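Local atomic coordinates of glycerol-3-phosphate dehydrogenase [NAD(P)+] (Coxiella burnetii, PDB entry 3K96), a protein that probably catalyses the NAD(P)H-dependent reduction of dihydroxyacetone phosphate to sn-glycerol 3-phosphate, the precursor for phospholipid synthesis. Residues A[63-66]-A[67-71]; A[248-251]-A[252-256]; A[255-258]-A[259-262]. One frame throughout, in Å; residues are numbered along the deposited sequence.

Contact 1: A[63-66]-A[67-71]; sequences DHVD and EMQAE
A single water molecule bridges Asp66 and Gln69, donating to Asp66 OD1 at 2.8 Å and to Gln69 OE1 at 2.7 Å, so that two acceptors one turn apart share it. Both residues lie on helix 62-71, the crossover helix of the beta-alpha-beta unit between strands 55-58 and 87-90 in the Rossmann-type half of the protein. Successive i to i+4 bonds carry the backbone; the shortest runs from Gln69 N to Val65 O at 2.8 Å. The extended Gln69 chain passes obliquely across Val65, its NE2 lying 3.5 Å from Val65 CG1 while donating to the backbone O of Ala89.

On the buried side Met68 covers one face of the His64 ring. Its CE sits 3.5 Å from the ring centroid and only 11° off the normal, a CH-pi contact; SD approaches more obliquely. A bend at chi3 (-77°) folds the methyl over the imidazole, whose ring swings away from its own backbone N. The ring's rotation is fixed from both nitrogens, ND1 bonding to Ser59 and NE2 to Asn74. Glu67 OE2 forms a salt bridge to Arg76, as does Asp63 OD2 in the conformer described, which probably offsets the repulsion between the two carboxylates. Glu67 OE1 comes to the imidazole edge, 4.0 Å from His64 CD2, with the carboxylate turned 72° from the ring plane.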
loop_
_atom_site.group_PDB
_atom_site.type_symbol
_atom_site.label_atom_id
_atom_site.label_comp_id
_atom_site.label_asym_id
_atom_site.label_seq_id
_atom_site.Cartn_x
_atom_site.Cartn_y
_atom_site.Cartn_z
ATOM N N ASP A 63 13.407 -35.127 10.505
ATOM C CA ASP A 63 12.164 -35.865 10.503
ATOM C C ASP A 63 11.273 -35.326 9.372
ATOM O O ASP A 63 10.399 -36.021 8.867
ATOM C CB ASP A 63 11.481 -35.710 11.864
ATOM C CG ASP A 63 11.504 -34.262 12.375
ATOM O OD1 ASP A 63 12.365 -33.469 11.920
ATOM O OD2 ASP A 63 10.668 -33.923 13.248
ATOM N N HIS A 64 11.531 -34.084 8.976
ATOM C CA HIS A 64 10.776 -33.407 7.913
ATOM C C HIS A 64 11.064 -34.015 6.535
ATOM O O HIS A 64 10.140 -34.269 5.771
ATOM C CB HIS A 64 11.078 -31.898 7.971
ATOM C CG HIS A 64 10.266 -31.067 7.028
ATOM N ND1 HIS A 64 10.750 -29.908 6.457
ATOM C CD2 HIS A 64 9.025 -31.245 6.524
ATOM C CE1 HIS A 64 9.830 -29.398 5.660
ATOM N NE2 HIS A 64 8.773 -30.188 5.685
ATOM N N VAL A 65 12.337 -34.284 6.234
ATOM C CA VAL A 65 12.691 -34.897 4.948
ATOM C C VAL A 65 12.072 -36.298 4.816
ATOM O O VAL A 65 11.606 -36.680 3.736
ATOM C CB VAL A 65 14.210 -34.956 4.731
ATOM C CG1 VAL A 65 14.532 -35.730 3.444
ATOM C CG2 VAL A 65 14.782 -33.527 4.694
ATOM N N ASP A 66 12.056 -37.050 5.909
ATOM C CA ASP A 66 11.418 -38.380 5.918
ATOM C C ASP A 66 9.934 -38.266 5.521
ATOM O O ASP A 66 9.427 -39.039 4.688
ATOM C CB ASP A 66 11.562 -39.018 7.304
ATOM C CG ASP A 66 12.984 -39.436 7.598
ATOM O OD1 ASP A 66 13.684 -39.845 6.637
ATOM O OD2 ASP A 66 13.405 -39.382 8.775
ATOM N N GLU A 67 9.258 -37.278 6.105
ATOM C CA GLU A 67 7.859 -37.011 5.801
ATOM C C GLU A 67 7.664 -36.723 4.318
ATOM O O GLU A 67 6.794 -37.309 3.689
ATOM C CB GLU A 67 7.356 -35.828 6.626
ATOM C CG GLU A 67 7.302 -36.110 8.109
ATOM C CD GLU A 67 7.026 -34.866 8.934
ATOM O OE1 GLU A 67 6.602 -33.834 8.357
ATOM O OE2 GLU A 67 7.241 -34.922 10.165
ATOM N N MET A 68 8.479 -35.827 3.761
ATOM C CA MET A 68 8.377 -35.497 2.337
ATOM C C MET A 68 8.732 -36.670 1.407
ATOM O O MET A 68 8.092 -36.868 0.377
ATOM C CB MET A 68 9.244 -34.267 2.015
ATOM C CG MET A 68 8.703 -32.995 2.661
ATOM S SD MET A 68 9.577 -31.471 2.251
ATOM C CE MET A 68 11.042 -31.627 3.286
ATOM N N GLN A 69 9.763 -37.429 1.753
ATOM C CA GLN A 69 10.162 -38.577 0.923
ATOM C C GLN A 69 9.046 -39.612 0.901
ATOM O O GLN A 69 8.671 -40.095 -0.159
ATOM C CB GLN A 69 11.485 -39.179 1.410
ATOM C CG GLN A 69 12.684 -38.258 1.163
ATOM C CD GLN A 69 14.017 -38.875 1.564
ATOM O OE1 GLN A 69 14.058 -39.859 2.290
ATOM N NE2 GLN A 69 15.117 -38.291 1.083
ATOM N N ALA A 70 8.469 -39.890 2.067
ATOM C CA ALA A 70 7.380 -40.850 2.167
ATOM C C ALA A 70 6.111 -40.364 1.475
ATOM O O ALA A 70 5.494 -41.106 0.729
ATOM C CB ALA A 70 7.075 -41.156 3.629
ATOM N N GLU A 71 5.747 -39.103 1.677
ATOM C CA GLU A 71 4.460 -38.590 1.171
ATOM C C GLU A 71 4.431 -37.880 -0.180
ATOM O O GLU A 71 3.385 -37.804 -0.808
ATOM C CB GLU A 71 3.889 -37.682 2.238
ATOM C CG GLU A 71 3.729 -38.418 3.546
ATOM C CD GLU A 71 3.513 -37.501 4.706
ATOM O OE1 GLU A 71 3.472 -36.271 4.506
ATOM O OE2 GLU A 71 3.405 -38.014 5.834
HETATM O O HOH W 1 13.067 -41.229 4.342
#

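Contact 2: A[248-251]-A[252-256]; sequences GRLV and SVFGG
Val251 O accepts from Gly256 N at 2.9 Å, and this i to i+5 bond, together with the bond from Gly255 N to Ser252 O at 3.1 Å, defines the Schellman motif that ends helix 233-253. Phe254 is the first residue to leave helical backbone angles, and Gly255 is the C-prime residue, with a positive phi of 86°. Phe254 N reaches Val251 O as well, but weakly, at an N-H...O angle of 129°; its straighter bond goes to Leu250 O at 3.3 Å. Gly256 N stands above the carbonyl plane of Val251, 42° out of it. One turn earlier the regular pattern still holds, Ser252 N lying 2.7 Å from Gly248 O.

A carbonyl oxygen also meets the phenyl ring: Leu250 O lies in its plane at the edge, 3.5 Å from Phe254 CD1.

Among the apolar contacts, Leu250 CD1 meets Phe254 CE1 at 4.0 Å, the two side chains crossing at a slant. Both also pack on Leu211 of helix 206-228, and His321 makes an edge-to-face contact with the Phe254 ring. Val251 CG1 lies 3.5 Å from Gly256 CA. Backbone N-H groups thus close the helix on Val251 O and Ser252 O, while Leu250 and Phe254 bind its last turn to helix 206-228 through hydrocarbon.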
loop_
_atom_site.group_PDB
_atom_site.type_symbol
_atom_site.label_atom_id
_atom_site.label_comp_id
_atom_site.label_asym_id
_atom_site.label_seq_id
_atom_site.Cartn_x
_atom_site.Cartn_y
_atom_site.Cartn_z
ATOM N N GLY A 248 12.868 3.930 3.472
ATOM C CA GLY A 248 13.624 4.719 2.490
ATOM C C GLY A 248 14.903 5.313 3.063
ATOM O O GLY A 248 15.944 5.364 2.383
ATOM N N ARG A 249 14.836 5.745 4.322
ATOM C CA ARG A 249 15.995 6.320 5.000
ATOM C C ARG A 249 17.113 5.276 5.147
ATOM O O ARG A 249 18.288 5.548 4.882
ATOM C CB ARG A 249 15.587 6.875 6.369
ATOM C CG ARG A 249 16.681 7.671 7.033
ATOM C CD ARG A 249 16.205 8.430 8.306
ATOM N NE ARG A 249 15.114 9.359 8.021
ATOM C CZ ARG A 249 13.849 9.202 8.395
ATOM N NH1 ARG A 249 12.957 10.124 8.056
ATOM N NH2 ARG A 249 13.467 8.160 9.126
ATOM N N LEU A 250 16.741 4.088 5.583
ATOM C CA LEU A 250 17.678 3.011 5.730
ATOM C C LEU A 250 18.301 2.649 4.367
ATOM O O LEU A 250 19.525 2.513 4.240
ATOM C CB LEU A 250 16.975 1.801 6.315
ATOM C CG LEU A 250 17.868 0.582 6.564
ATOM C CD1 LEU A 250 18.945 0.933 7.570
ATOM C CD2 LEU A 250 17.041 -0.619 7.037
ATOM N N VAL A 251 17.453 2.504 3.361
ATOM C CA VAL A 251 17.894 2.199 2.024
ATOM C C VAL A 251 18.863 3.292 1.548
ATOM O O VAL A 251 19.977 3.002 1.059
ATOM C CB VAL A 251 16.680 2.109 1.065
ATOM C CG1 VAL A 251 17.119 2.130 -0.408
ATOM C CG2 VAL A 251 15.858 0.875 1.388
ATOM N N SER A 252 18.469 4.548 1.755
ATOM C CA SER A 252 19.274 5.673 1.298
ATOM C C SER A 252 20.650 5.708 1.901
ATOM O O SER A 252 21.628 5.929 1.190
ATOM C CB SER A 252 18.572 7.006 1.566
ATOM O OG SER A 252 19.310 8.045 0.943
ATOM N N VAL A 253 20.727 5.481 3.207
ATOM C CA VAL A 253 21.987 5.474 3.935
ATOM C C VAL A 253 22.955 4.369 3.471
ATOM O O VAL A 253 24.187 4.520 3.592
ATOM C CB VAL A 253 21.743 5.335 5.445
ATOM C CG1 VAL A 253 23.036 5.000 6.167
ATOM C CG2 VAL A 253 21.102 6.607 5.997
ATOM N N PHE A 254 22.429 3.252 2.971
ATOM C CA PHE A 254 23.315 2.199 2.457
ATOM C C PHE A 254 23.516 2.244 0.927
ATOM O O PHE A 254 24.099 1.333 0.348
ATOM C CB PHE A 254 22.850 0.826 2.920
ATOM C CG PHE A 254 23.204 0.537 4.336
ATOM C CD1 PHE A 254 22.459 1.069 5.366
ATOM C CD2 PHE A 254 24.309 -0.249 4.641
ATOM C CE1 PHE A 254 22.799 0.831 6.674
ATOM C CE2 PHE A 254 24.652 -0.499 5.948
ATOM C CZ PHE A 254 23.890 0.044 6.974
ATOM N N GLY A 255 23.034 3.294 0.274
ATOM C CA GLY A 255 23.216 3.425 -1.174
ATOM C C GLY A 255 22.197 2.738 -2.085
ATOM O O GLY A 255 22.429 2.620 -3.297
ATOM N N GLY A 256 21.083 2.274 -1.524
ATOM C CA GLY A 256 20.021 1.667 -2.332
ATOM C C GLY A 256 19.304 2.743 -3.124
ATOM O O GLY A 256 19.641 3.908 -2.995
#

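Contact 3: A[255-258]-A[259-262]; sequences GGKQ and ETLT
Lys257 O receives Thr260 N at 3.0 Å and, more weakly, Leu261 N at 3.4 Å, so the carbonyl of the N-cap residue serves the opening turn of helix 258-261. The Thr260 donor stands well above the carbonyl plane, 62° out of it. At the next step Thr262 N meets Gln258 O at 3.1 Å, a straighter bond.

In the conformer described, the Glu259 carboxylate folds back over the start of this turn because its chain bends at chi2 (72°). OE1 thereby comes 3.6 Å from Lys257 CB, whereas OE2 lies 3.6 Å from Gln258 CG. The Gln258 amide and this carboxylate are turned 81° apart. Lys257 directs CB at the turn, yet its ammonium group stays clear of the acid in that conformer.

In the next shell, Asp205 OD2 bonds both to Lys257 N and to Thr260 OG1, tying the N-cap backbone to the third residue of the helix. Leu261 packs on Leu244 and Met247 of helix 233-253, and Thr262 meets Thr262 of the second subunit. The short helix therefore follows closely on helix 233-253, rests Leu261 against it, and brings its C-terminal end to the dimer contact before helix 264-275 begins.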
loop_
_atom_site.group_PDB
_atom_site.type_symbol
_atom_site.label_atom_id
_atom_site.label_comp_id
_atom_site.label_asym_id
_atom_site.label_seq_id
_atom_site.Cartn_x
_atom_site.Cartn_y
_atom_site.Cartn_z
ATOM N N GLY A 255 23.034 3.294 0.274
ATOM C CA GLY A 255 23.216 3.425 -1.174
ATOM C C GLY A 255 22.197 2.738 -2.085
ATOM O O GLY A 255 22.429 2.620 -3.297
ATOM N N GLY A 256 21.083 2.274 -1.524
ATOM C CA GLY A 256 20.021 1.667 -2.332
ATOM C C GLY A 256 19.304 2.743 -3.124
ATOM O O GLY A 256 19.641 3.908 -2.995
ATOM N N LYS A 257 18.307 2.367 -3.923
ATOM C CA LYS A 257 17.593 3.325 -4.790
ATOM C C LYS A 257 16.125 3.530 -4.415
ATOM O O LYS A 257 15.474 2.584 -3.980
ATOM C CB LYS A 257 17.589 2.786 -6.216
ATOM C CG LYS A 257 18.898 2.217 -6.713
ATOM C CD LYS A 257 19.980 3.260 -6.926
ATOM C CE LYS A 257 21.200 2.602 -7.586
ATOM N NZ LYS A 257 22.248 3.572 -7.899
ATOM N N GLN A 258 15.586 4.741 -4.638
ATOM C CA GLN A 258 14.164 5.025 -4.349
ATOM C C GLN A 258 13.252 4.205 -5.285
ATOM O O GLN A 258 12.141 3.819 -4.913
ATOM C CB GLN A 258 13.844 6.535 -4.446
ATOM C CG GLN A 258 13.944 7.145 -5.872
ATOM C CD GLN A 258 13.668 8.676 -5.945
ATOM O OE1 GLN A 258 12.835 9.218 -5.209
ATOM N NE2 GLN A 258 14.361 9.357 -6.869
ATOM N N GLU A 259 13.723 3.960 -6.500
ATOM C CA GLU A 259 12.978 3.162 -7.454
ATOM C C GLU A 259 12.675 1.781 -6.854
ATOM O O GLU A 259 11.668 1.145 -7.194
ATOM C CB GLU A 259 13.761 2.998 -8.773
ATOM C CG GLU A 259 13.886 4.272 -9.646
ATOM C CD GLU A 259 14.837 5.326 -9.089
ATOM O OE1 GLU A 259 15.800 4.960 -8.382
ATOM O OE2 GLU A 259 14.629 6.528 -9.386
ATOM N N THR A 260 13.551 1.309 -5.972
ATOM C CA THR A 260 13.348 0.024 -5.332
ATOM C C THR A 260 12.276 0.186 -4.275
ATOM O O THR A 260 11.398 -0.657 -4.101
ATOM C CB THR A 260 14.631 -0.498 -4.696
ATOM O OG1 THR A 260 15.613 -0.654 -5.718
ATOM C CG2 THR A 260 14.390 -1.834 -4.027
ATOM N N LEU A 261 12.328 1.302 -3.588
ATOM C CA LEU A 261 11.370 1.594 -2.520
ATOM C C LEU A 261 9.906 1.612 -2.981
ATOM O O LEU A 261 9.020 1.113 -2.289
ATOM C CB LEU A 261 11.733 2.928 -1.906
ATOM C CG LEU A 261 11.010 3.345 -0.653
ATOM C CD1 LEU A 261 11.367 2.394 0.525
ATOM C CD2 LEU A 261 11.425 4.792 -0.372
ATOM N N THR A 262 9.658 2.165 -4.154
ATOM C CA THR A 262 8.313 2.252 -4.691
ATOM C C THR A 262 7.986 1.050 -5.575
ATOM O O THR A 262 6.912 0.991 -6.183
ATOM C CB THR A 262 8.144 3.533 -5.515
ATOM O OG1 THR A 262 9.128 3.553 -6.556
ATOM C CG2 THR A 262 8.331 4.772 -4.632
#

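Contact 1 comes first along the chain, on helix 62-71 of the Rossmann-type nucleotide-binding half. Contacts 2 and 3 follow in the helical C-terminal half, across the chain's centre from it; their centres lie about 42 and 41 Å from that of contact 1, and the nearest atoms are about 30 Å away in each case. Contacts 2 and 3 are neighbours, with centres about 8 Å apart. They share Gly255 and Gly256, and Gly248 CA packs against Leu261 CD2 at 3.6 Å. One thus closes helix 233-253 and the other opens helix 258-261, making a compact helix-to-helix connection in the C-terminal half, remote from the crossover helix beside the sheet.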